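Local structure of 2-dehydropantoate 2-reductase, putative (Enterococcus faecalis, 2EW2) at residues V128-W133 and S182-S187; G19-Q24 and A174-S179; T30-W35 and F63-I68; E73-I78 and Q95-E100. The protein probably catalyses the NADPH-dependent reduction of 2-dehydropantoate (ketopantoate) to (R)-pantoate, a step in the biosynthesis of pantothenate. All coordinates share one frame; numbering follows the deposited sequence.

Interaction 1: V128-W133 and S182-S187; sequences VGITMW and SNVRYS
G129 on the strand and V184 at the start of the helix make the closest backbone approach, with 6.5 Å between G129 CA and V184 CA, and the contact is carried by the side chains of V128, I130, V184, R185 and S187. V184 does most of this through one methyl. Its CG1, anti to the backbone N (chi1 178°), lies 3.9 Å from V128 CG1, and it also meets G129 CA at 4.0 Å and I130 CD1 at 4.1 Å. It therefore packs over glycine backbone, flanked by the side chains of V128 and I130, and V184 runs antiparallel past both. V128 CG1 has a second partner one residue further along the helix: it reaches R185 CG at 3.6 Å, the two side chains crossing at about a right angle, so the aliphatic base of the arginine is used here while its NH2 bonds to E236 O. At the other end of the contact I130 CD1 comes within 3.3 Å of S187 OG; that hydroxyl donates back into its own helix, to V184 O at 3.0 Å. The contact is thus apolar, while R185 N is bonded to E154 OE1 on the adjoining strand 151-155. The contact packs the first turn of helix 184-195 against strand 126-131 of the Rossmann-type sheet, joining the nucleotide-binding domain to the helical C-terminal region of the ketopantoate reductase fold.

Interaction 2: G19-Q24 and A174-S179; sequences GIMLHQ and AGLNPS
M21, a selenomethionine, reaches from helix 13-24 to the turn at A174-L176 with a chain that runs extended through chi2 (-176°) and then bends at chi3 (70°). The bend sets CE beside two backbone carbonyls, 3.4 Å from A174 O and 3.3 Å from G175 O, while SE lies 3.8 Å from L176 CD2. L176 divides its branches between two helix residues: CD2 faces that selenium, and CD1 packs against L22 CD2 at 4.0 Å, the two leucine side chains lying roughly perpendicular. L22 CD2 also touches A174 CB at 3.8 Å, so this methyl sits against both alanine and leucine. The turn itself is a Schellman motif closing helix 161-173, with G175 at positive phi (79°) as the first residue to leave helical geometry; helix 13-24 is the first helix of the Rossmann-type domain. Polar contact between the segments runs through one water, which donates to M21 O at 2.9 Å and to A174 O at 2.8 Å, linking a carbonyl of the helix with one of the turn. F171 of helix 161-173 touches both L22 and L176, and W133, in the loop after strand 126-131, also packs on M21.

Interaction 3: T30-W35 and F63-I68; sequences TLIDQW and FSPEEI
T30 and F63 meet with T30 CG2 anti to the backbone N and F63 CG anti to its carbonyl carbon (chi1 -58°), which places F63 CG on the side of the backbone N. The ring edge then meets T30 CG2 near the ring plane, 3.6 Å from F63 CE1 and equally close to CD1. Between the two backbones, I32 pairs with F63 in a parallel bridge. F63 N donates to L31 O at 3.0 Å, and F63 O receives D33 N, also at 3.0 Å with an N-H...O angle of 162°, so both polar backbone atoms of F63 are used. F63 O additionally takes a CA-H...O contact from I32 CA, and S64 CA makes another to D33 O at 3.3 Å. Past the bridge, P65 supplies the packing surface: its CG lies 3.6 Å from Q34 CG, the proline ring lying across the glutamine chain, and 4.1 Å from I32 CG2. The flanking acids bond within their own segments and to residues beyond the pair. D33 OD1 accepts from W35 N in an Asx turn, while D33 OD2 receives A11 N near the glycine-rich turn; E67 OE2 accepts S64 N and pairs with R43. A water donates to Q34 O and, at a long 3.3 Å, to E66 OE1. Backbone bonding thus fixes short edge strand 62-63 beside strand 28-32, with apolar contacts before the bridge (T30 on F63) and after it (P65 on Q34 and I32), and the charged groups tie their own turns to neighbouring parts of the Rossmann-type domain rather than bonding directly across the pair.

Interaction 4: E73-I78 and Q95-E100; sequences EQVDLI and QPMITE
P96 faces Q74 with its carbonyl: P96 O lies 4.0 Å from Q74 CG, and a water donates to P96 O and to I98 O and accepts from Q74 NE2. Three groups therefore hold this water, two of them on the second segment. M97, a selenomethionine, follows and is the residue most extensively buried by the contact. Its chain is extended through chi2 (177°) and bent at chi3 (83°), curling round E73 O with CG at 3.3 Å and CE at 3.4 Å; E73 O is buried here without a polar partner in the model. The same CE packs on V75 CG1 at 3.9 Å, the two side chains lying oblique to each other. M97 O receives the one direct hydrogen bond between the segments, from V75 N at 3.0 Å with an N-H...O angle of 164°, and a CA-H...O contact from Q74 CA joins it. Although the CB of I98 points away, its CG1 meets I78 CD1 at 3.6 Å, the side chains nearly perpendicular. T99 then places CG2 against the amide end of Q74, 3.4 Å from CD and close to both OE1 and NE2, while its OG1 shares a second water with V75 O and also accepts from K101 N. The contact joins the approach to strand 77-80 with the link from helix 84-94 to strand 103-106, across one beta-alpha-beta crossover of parallel strands. I78 also packs on F91 and I94 of that helix, V75 lies on K5 and A7 of strand 5-9, and M97 reaches I32 of strand 28-32.

In the fold
All four contacts reach the same mixed sheet. Interactions 2 and 3 are buried, whereas 1 and 4 are partly buried; interaction 4 has two exposed residues among its eight touching ones and interaction 3 one. Interactions 3 and 4 adjoin, I32 CD1 lying 3.8 Å from M97 SE, and share an apolar patch in which M97 touches I32, T30 and I68; both use direct backbone bonds, two and one respectively. Interactions 1 and 2 are instead helix packing by apolar side chains, with M21 CE resting on backbone carbonyls in 2, plus a bridging water. They meet at W133, whose NE1 probably bonds L176 O at 2.8 Å. Both 3 and 4 nest inside the loop closed by 2.

Interaction 1: V128-W133 and S182-S187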
# COMPACT_ATOMS: atom_id res chain seq x y z
N VAL B 128 17.64 -26.16 -5.95
CA VAL B 128 16.90 -25.21 -6.79
C VAL B 128 17.64 -25.07 -8.11
O VAL B 128 18.86 -25.12 -8.15
CB VAL B 128 16.69 -23.85 -6.05
CG1 VAL B 128 18.02 -23.23 -5.62
CG2 VAL B 128 15.88 -22.89 -6.87
N GLY B 129 16.91 -24.92 -9.21
CA GLY B 129 17.61 -24.69 -10.46
C GLY B 129 16.87 -23.80 -11.43
O GLY B 129 15.71 -23.45 -11.21
N ILE B 130 17.56 -23.46 -12.50
CA ILE B 130 16.99 -22.65 -13.56
C ILE B 130 17.24 -23.43 -14.84
O ILE B 130 18.37 -23.88 -15.09
CB ILE B 130 17.66 -21.25 -13.62
CG1 ILE B 130 17.44 -20.49 -12.31
CG2 ILE B 130 17.12 -20.42 -14.80
CD1 ILE B 130 18.39 -19.32 -12.14
N THR B 131 16.19 -23.63 -15.62
CA THR B 131 16.34 -24.29 -16.91
C THR B 131 16.27 -23.27 -18.04
O THR B 131 15.34 -22.45 -18.10
CB THR B 131 15.34 -25.45 -17.11
OG1 THR B 131 15.52 -25.99 -18.42
CG2 THR B 131 13.89 -25.02 -16.95
N MSE B 132 17.25 -23.31 -18.93
CA MSE B 132 17.31 -22.41 -20.08
C MSE B 132 16.85 -23.12 -21.37
O MSE B 132 16.84 -22.51 -22.45
CB MSE B 132 18.72 -21.83 -20.26
CG MSE B 132 19.17 -20.83 -19.17
SE MSE B 132 19.67 -21.67 -17.47
CE MSE B 132 20.63 -20.15 -16.64
N TRP B 133 16.48 -24.39 -21.25
CA TRP B 133 15.98 -25.17 -22.41
C TRP B 133 14.60 -24.64 -22.83
O TRP B 133 13.94 -23.95 -22.06
CB TRP B 133 15.86 -26.67 -22.09
CG TRP B 133 17.17 -27.38 -21.95
CD1 TRP B 133 17.89 -27.54 -20.81
CD2 TRP B 133 17.93 -28.00 -23.00
NE1 TRP B 133 19.06 -28.23 -21.08
CE2 TRP B 133 19.11 -28.53 -22.41
CE3 TRP B 133 17.73 -28.17 -24.38
CZ2 TRP B 133 20.07 -29.22 -23.15
CZ3 TRP B 133 18.69 -28.85 -25.11
CH2 TRP B 133 19.85 -29.38 -24.49
N SER B 182 26.70 -21.47 -7.63
CA SER B 182 26.44 -20.84 -6.35
C SER B 182 25.76 -19.45 -6.49
O SER B 182 25.74 -18.66 -5.53
CB SER B 182 27.74 -20.71 -5.56
OG SER B 182 28.62 -19.86 -6.27
N ASN B 183 25.22 -19.14 -7.67
CA ASN B 183 24.49 -17.89 -7.84
C ASN B 183 23.00 -18.09 -8.10
O ASN B 183 22.28 -17.12 -8.26
CB ASN B 183 25.11 -17.00 -8.95
CG ASN B 183 24.65 -15.52 -8.84
OD1 ASN B 183 24.74 -14.90 -7.77
ND2 ASN B 183 24.16 -14.96 -9.95
N VAL B 184 22.55 -19.35 -8.12
CA VAL B 184 21.15 -19.67 -8.46
C VAL B 184 20.15 -19.01 -7.49
O VAL B 184 19.22 -18.31 -7.91
CB VAL B 184 20.90 -21.19 -8.53
CG1 VAL B 184 19.41 -21.47 -8.83
CG2 VAL B 184 21.77 -21.80 -9.60
N ARG B 185 20.35 -19.23 -6.20
CA ARG B 185 19.48 -18.67 -5.16
C ARG B 185 19.52 -17.14 -5.20
O ARG B 185 18.48 -16.52 -5.15
CB ARG B 185 19.88 -19.21 -3.78
CG ARG B 185 19.61 -20.73 -3.66
CD ARG B 185 20.10 -21.34 -2.36
NE ARG B 185 19.49 -20.67 -1.22
CZ ARG B 185 20.18 -20.20 -0.18
NH1 ARG B 185 21.48 -20.42 -0.09
NH2 ARG B 185 19.54 -19.56 0.80
N TYR B 186 20.72 -16.57 -5.36
CA TYR B 186 20.89 -15.12 -5.49
C TYR B 186 20.13 -14.56 -6.69
O TYR B 186 19.41 -13.56 -6.56
CB TYR B 186 22.39 -14.74 -5.56
CG TYR B 186 22.60 -13.23 -5.54
CD1 TYR B 186 22.83 -12.56 -4.36
CD2 TYR B 186 22.49 -12.48 -6.72
CE1 TYR B 186 22.99 -11.17 -4.34
CE2 TYR B 186 22.64 -11.09 -6.71
CZ TYR B 186 22.88 -10.44 -5.52
OH TYR B 186 23.02 -9.04 -5.51
N SER B 187 20.25 -15.20 -7.86
CA SER B 187 19.59 -14.69 -9.05
C SER B 187 18.07 -14.74 -8.92
O SER B 187 17.37 -13.83 -9.38
CB SER B 187 20.05 -15.44 -10.30
OG SER B 187 19.38 -16.67 -10.39

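Interaction 2: G19-Q24 and A174-S179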
# COMPACT_ATOMS: atom_id res chain seq x y z
N GLY B 19 12.18 -35.64 -19.10
CA GLY B 19 11.85 -37.05 -19.02
C GLY B 19 12.45 -37.91 -20.13
O GLY B 19 13.09 -38.93 -19.86
N ILE B 20 12.23 -37.50 -21.37
CA ILE B 20 12.79 -38.18 -22.54
C ILE B 20 14.32 -38.29 -22.48
O ILE B 20 14.87 -39.37 -22.69
CB ILE B 20 12.39 -37.46 -23.86
CG1 ILE B 20 10.90 -37.70 -24.14
CG2 ILE B 20 13.22 -38.02 -25.04
CD1 ILE B 20 10.29 -36.80 -25.22
N MSE B 21 14.98 -37.16 -22.22
CA MSE B 21 16.42 -37.08 -22.23
C MSE B 21 17.05 -37.89 -21.10
O MSE B 21 18.06 -38.57 -21.31
CB MSE B 21 16.86 -35.61 -22.19
CG MSE B 21 16.41 -34.80 -23.41
SE MSE B 21 17.10 -32.96 -23.41
CE MSE B 21 18.96 -33.31 -23.74
N LEU B 22 16.45 -37.83 -19.91
CA LEU B 22 16.91 -38.66 -18.78
C LEU B 22 16.65 -40.15 -19.01
O LEU B 22 17.41 -41.00 -18.54
CB LEU B 22 16.28 -38.18 -17.47
CG LEU B 22 16.81 -36.85 -16.93
CD1 LEU B 22 15.85 -36.28 -15.87
CD2 LEU B 22 18.24 -37.01 -16.37
N HIS B 23 15.59 -40.46 -19.75
CA HIS B 23 15.27 -41.82 -20.14
C HIS B 23 16.33 -42.32 -21.13
O HIS B 23 16.81 -43.45 -21.02
CB HIS B 23 13.86 -41.90 -20.74
CG HIS B 23 13.53 -43.24 -21.33
ND1 HIS B 23 13.24 -44.34 -20.55
CD2 HIS B 23 13.42 -43.65 -22.62
CE1 HIS B 23 12.97 -45.37 -21.34
NE2 HIS B 23 13.08 -44.98 -22.59
N GLN B 24 16.71 -41.47 -22.08
CA GLN B 24 17.72 -41.83 -23.07
C GLN B 24 19.06 -42.03 -22.40
O GLN B 24 19.85 -42.86 -22.84
CB GLN B 24 17.81 -40.77 -24.16
CG GLN B 24 16.60 -40.73 -25.08
CD GLN B 24 16.72 -39.67 -26.15
OE1 GLN B 24 17.25 -38.58 -25.91
NE2 GLN B 24 16.23 -39.97 -27.36
N ALA B 174 22.92 -37.21 -19.72
CA ALA B 174 21.65 -37.11 -20.43
C ALA B 174 21.61 -35.97 -21.44
O ALA B 174 20.59 -35.78 -22.10
CB ALA B 174 20.50 -36.97 -19.43
N GLY B 175 22.69 -35.21 -21.56
CA GLY B 175 22.80 -34.12 -22.54
C GLY B 175 22.10 -32.83 -22.13
O GLY B 175 21.86 -31.95 -22.96
N LEU B 176 21.80 -32.69 -20.84
CA LEU B 176 21.03 -31.53 -20.39
C LEU B 176 21.87 -30.29 -20.16
O LEU B 176 21.33 -29.24 -19.81
CB LEU B 176 20.22 -31.90 -19.14
CG LEU B 176 18.94 -32.72 -19.37
CD1 LEU B 176 18.48 -33.37 -18.10
CD2 LEU B 176 17.85 -31.80 -19.91
N ASN B 177 23.19 -30.39 -20.39
CA ASN B 177 24.14 -29.27 -20.17
C ASN B 177 24.04 -28.60 -18.78
O ASN B 177 23.92 -27.38 -18.66
CB ASN B 177 24.06 -28.21 -21.29
CG ASN B 177 24.56 -28.72 -22.64
OD1 ASN B 177 25.54 -29.47 -22.73
ND2 ASN B 177 23.88 -28.31 -23.70
N PRO B 178 24.14 -29.41 -17.71
CA PRO B 178 24.03 -28.88 -16.35
C PRO B 178 25.30 -28.19 -15.89
O PRO B 178 26.38 -28.47 -16.40
CB PRO B 178 23.85 -30.15 -15.52
CG PRO B 178 24.69 -31.14 -16.23
CD PRO B 178 24.39 -30.87 -17.69
N SER B 179 25.16 -27.29 -14.91
CA SER B 179 26.30 -26.82 -14.17
C SER B 179 25.88 -26.55 -12.73
O SER B 179 24.73 -26.19 -12.47
CB SER B 179 26.90 -25.56 -14.80
OG SER B 179 26.07 -24.44 -14.58
O HOH W 1 19.90 -38.17 -23.46

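Interaction 3: T30-W35 and F63-I68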
# COMPACT_ATOMS: atom_id res chain seq x y z
N THR B 30 9.69 -41.74 -14.19
CA THR B 30 8.25 -41.79 -14.06
C THR B 30 7.66 -40.38 -14.19
O THR B 30 8.17 -39.43 -13.58
CB THR B 30 7.84 -42.40 -12.70
OG1 THR B 30 8.45 -43.69 -12.56
CG2 THR B 30 6.31 -42.54 -12.58
N LEU B 31 6.58 -40.26 -14.94
CA LEU B 31 5.92 -38.97 -15.14
C LEU B 31 4.68 -38.85 -14.25
O LEU B 31 3.92 -39.80 -14.11
CB LEU B 31 5.51 -38.79 -16.60
CG LEU B 31 6.59 -38.99 -17.67
CD1 LEU B 31 5.96 -39.00 -19.08
CD2 LEU B 31 7.68 -37.92 -17.56
N ILE B 32 4.50 -37.69 -13.64
CA ILE B 32 3.30 -37.41 -12.86
C ILE B 32 2.65 -36.15 -13.42
O ILE B 32 3.31 -35.11 -13.55
CB ILE B 32 3.61 -37.26 -11.35
CG1 ILE B 32 4.30 -38.53 -10.83
CG2 ILE B 32 2.34 -36.99 -10.56
CD1 ILE B 32 5.32 -38.25 -9.79
N ASP B 33 1.37 -36.24 -13.76
CA ASP B 33 0.69 -35.13 -14.43
C ASP B 33 -0.80 -35.15 -14.16
O ASP B 33 -1.40 -36.20 -13.99
CB ASP B 33 0.92 -35.21 -15.94
CG ASP B 33 0.77 -33.86 -16.62
OD1 ASP B 33 -0.32 -33.62 -17.16
OD2 ASP B 33 1.72 -33.04 -16.57
N GLN B 34 -1.40 -33.96 -14.20
CA GLN B 34 -2.80 -33.76 -13.84
C GLN B 34 -3.75 -33.74 -15.05
O GLN B 34 -4.97 -33.64 -14.88
CB GLN B 34 -2.94 -32.48 -13.00
CG GLN B 34 -1.99 -32.48 -11.78
CD GLN B 34 -2.05 -31.20 -10.96
OE1 GLN B 34 -1.05 -30.50 -10.80
NE2 GLN B 34 -3.23 -30.89 -10.43
N TRP B 35 -3.19 -33.85 -16.26
CA TRP B 35 -3.97 -33.70 -17.50
C TRP B 35 -4.38 -35.06 -18.06
O TRP B 35 -3.54 -35.78 -18.59
CB TRP B 35 -3.17 -32.88 -18.54
CG TRP B 35 -3.92 -32.51 -19.78
CD1 TRP B 35 -5.28 -32.41 -19.93
CD2 TRP B 35 -3.36 -32.16 -21.06
NE1 TRP B 35 -5.59 -32.04 -21.21
CE2 TRP B 35 -4.44 -31.88 -21.93
CE3 TRP B 35 -2.05 -32.05 -21.55
CZ2 TRP B 35 -4.25 -31.49 -23.26
CZ3 TRP B 35 -1.86 -31.68 -22.89
CH2 TRP B 35 -2.96 -31.40 -23.72
N PHE B 63 1.37 -41.30 -14.16
CA PHE B 63 0.29 -41.40 -13.19
C PHE B 63 -0.29 -40.02 -12.93
O PHE B 63 0.41 -39.04 -13.07
CB PHE B 63 0.84 -41.98 -11.88
CG PHE B 63 1.49 -43.34 -12.03
CD1 PHE B 63 2.86 -43.45 -12.14
CD2 PHE B 63 0.72 -44.51 -12.05
CE1 PHE B 63 3.49 -44.71 -12.26
CE2 PHE B 63 1.33 -45.77 -12.19
CZ PHE B 63 2.72 -45.86 -12.30
N SER B 64 -1.56 -39.96 -12.57
CA SER B 64 -2.12 -38.72 -12.04
C SER B 64 -1.75 -38.67 -10.56
O SER B 64 -1.49 -39.71 -9.95
CB SER B 64 -3.64 -38.65 -12.23
OG SER B 64 -4.31 -39.55 -11.36
N PRO B 65 -1.70 -37.46 -9.97
CA PRO B 65 -1.36 -37.37 -8.55
C PRO B 65 -2.29 -38.21 -7.64
O PRO B 65 -1.82 -38.84 -6.70
CB PRO B 65 -1.49 -35.87 -8.25
CG PRO B 65 -1.27 -35.21 -9.56
CD PRO B 65 -1.91 -36.12 -10.56
N GLU B 66 -3.58 -38.24 -7.95
CA GLU B 66 -4.54 -38.93 -7.09
C GLU B 66 -4.39 -40.46 -7.09
O GLU B 66 -4.84 -41.12 -6.15
CB GLU B 66 -5.99 -38.51 -7.40
CG GLU B 66 -6.43 -38.70 -8.85
CD GLU B 66 -6.30 -37.44 -9.71
OE1 GLU B 66 -7.17 -37.25 -10.60
OE2 GLU B 66 -5.35 -36.63 -9.50
N GLU B 67 -3.74 -41.00 -8.12
CA GLU B 67 -3.48 -42.44 -8.26
C GLU B 67 -2.31 -42.95 -7.43
O GLU B 67 -2.18 -44.15 -7.19
CB GLU B 67 -3.14 -42.76 -9.71
CG GLU B 67 -4.33 -42.95 -10.60
CD GLU B 67 -3.92 -43.30 -12.03
OE1 GLU B 67 -4.58 -44.19 -12.62
OE2 GLU B 67 -2.96 -42.68 -12.55
N ILE B 68 -1.43 -42.04 -7.02
CA ILE B 68 -0.19 -42.41 -6.36
C ILE B 68 -0.44 -43.00 -4.97
O ILE B 68 -1.17 -42.42 -4.17
CB ILE B 68 0.80 -41.21 -6.28
CG1 ILE B 68 1.13 -40.67 -7.69
CG2 ILE B 68 2.08 -41.57 -5.51
CD1 ILE B 68 1.95 -41.64 -8.57
O HOH W 2 -5.79 -36.22 -13.40

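Interaction 4: E73-I78 and Q95-E100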
# COMPACT_ATOMS: atom_id res chain seq x y z
N GLU B 73 6.73 -46.74 -6.90
CA GLU B 73 8.17 -46.79 -6.66
C GLU B 73 8.60 -45.61 -5.82
O GLU B 73 8.05 -44.52 -5.96
CB GLU B 73 8.94 -46.74 -7.98
CG GLU B 73 8.75 -47.97 -8.88
CD GLU B 73 9.86 -48.99 -8.70
OE1 GLU B 73 11.00 -48.72 -9.17
OE2 GLU B 73 9.60 -50.05 -8.10
N GLN B 74 9.57 -45.83 -4.94
CA GLN B 74 10.20 -44.74 -4.19
C GLN B 74 11.39 -44.27 -5.00
O GLN B 74 12.14 -45.08 -5.55
CB GLN B 74 10.65 -45.23 -2.81
CG GLN B 74 9.49 -45.74 -1.94
CD GLN B 74 9.95 -46.23 -0.57
OE1 GLN B 74 10.95 -46.96 -0.46
NE2 GLN B 74 9.22 -45.83 0.48
N VAL B 75 11.57 -42.95 -5.11
CA VAL B 75 12.55 -42.42 -6.06
C VAL B 75 13.67 -41.65 -5.37
O VAL B 75 13.54 -41.23 -4.22
CB VAL B 75 11.87 -41.52 -7.14
CG1 VAL B 75 10.86 -42.33 -7.95
CG2 VAL B 75 11.19 -40.31 -6.49
N ASP B 76 14.77 -41.49 -6.09
CA ASP B 76 15.92 -40.74 -5.61
C ASP B 76 15.73 -39.23 -5.79
O ASP B 76 16.23 -38.44 -4.99
CB ASP B 76 17.18 -41.19 -6.36
CG ASP B 76 17.37 -42.72 -6.33
OD1 ASP B 76 17.42 -43.27 -5.21
OD2 ASP B 76 17.47 -43.36 -7.40
N LEU B 77 15.06 -38.84 -6.87
CA LEU B 77 14.97 -37.42 -7.26
C LEU B 77 13.59 -37.12 -7.78
O LEU B 77 13.05 -37.89 -8.57
CB LEU B 77 16.00 -37.06 -8.34
CG LEU B 77 16.00 -35.62 -8.92
CD1 LEU B 77 16.40 -34.60 -7.84
CD2 LEU B 77 16.92 -35.51 -10.15
N ILE B 78 13.03 -36.01 -7.33
CA ILE B 78 11.82 -35.48 -7.94
C ILE B 78 12.19 -34.14 -8.57
O ILE B 78 12.85 -33.32 -7.92
CB ILE B 78 10.66 -35.31 -6.93
CG1 ILE B 78 10.29 -36.65 -6.28
CG2 ILE B 78 9.37 -34.71 -7.62
CD1 ILE B 78 9.40 -36.50 -5.04
N GLN B 95 3.89 -37.84 -1.98
CA GLN B 95 4.51 -38.33 -0.74
C GLN B 95 4.83 -39.83 -0.68
O GLN B 95 5.92 -40.17 -0.22
CB GLN B 95 3.67 -37.97 0.48
CG GLN B 95 3.94 -36.58 0.97
CD GLN B 95 3.26 -36.32 2.29
OE1 GLN B 95 3.93 -36.17 3.31
NE2 GLN B 95 1.93 -36.26 2.29
N PRO B 96 3.90 -40.71 -1.11
CA PRO B 96 4.28 -42.14 -1.08
C PRO B 96 5.58 -42.49 -1.83
O PRO B 96 6.17 -43.55 -1.58
CB PRO B 96 3.07 -42.85 -1.72
CG PRO B 96 1.93 -41.91 -1.50
CD PRO B 96 2.52 -40.53 -1.58
N MSE B 97 6.04 -41.61 -2.72
CA MSE B 97 7.24 -41.88 -3.50
C MSE B 97 8.49 -41.30 -2.86
O MSE B 97 9.60 -41.49 -3.36
CB MSE B 97 7.10 -41.38 -4.94
CG MSE B 97 5.92 -42.00 -5.66
SE MSE B 97 5.71 -41.25 -7.46
CE MSE B 97 7.02 -42.36 -8.42
N ILE B 98 8.30 -40.60 -1.75
CA ILE B 98 9.37 -39.91 -1.06
C ILE B 98 9.85 -40.73 0.15
O ILE B 98 9.04 -41.22 0.92
CB ILE B 98 8.92 -38.49 -0.57
CG1 ILE B 98 8.48 -37.63 -1.77
CG2 ILE B 98 10.03 -37.78 0.23
CD1 ILE B 98 7.72 -36.33 -1.39
N THR B 99 11.17 -40.88 0.27
CA THR B 99 11.78 -41.37 1.51
C THR B 99 12.68 -40.27 2.06
O THR B 99 12.81 -39.19 1.45
CB THR B 99 12.64 -42.64 1.29
OG1 THR B 99 13.89 -42.29 0.67
CG2 THR B 99 11.92 -43.67 0.44
N GLU B 100 13.33 -40.57 3.19
CA GLU B 100 14.34 -39.71 3.80
C GLU B 100 15.48 -39.41 2.85
O GLU B 100 16.16 -38.40 3.02
CB GLU B 100 14.91 -40.37 5.06
CG GLU B 100 14.97 -41.91 4.96
CD GLU B 100 15.96 -42.54 5.91
OE1 GLU B 100 16.18 -41.99 7.01
OE2 GLU B 100 16.52 -43.60 5.54
O HOH W 3 7.73 -43.60 0.72
O HOH W 4 14.11 -43.10 -1.95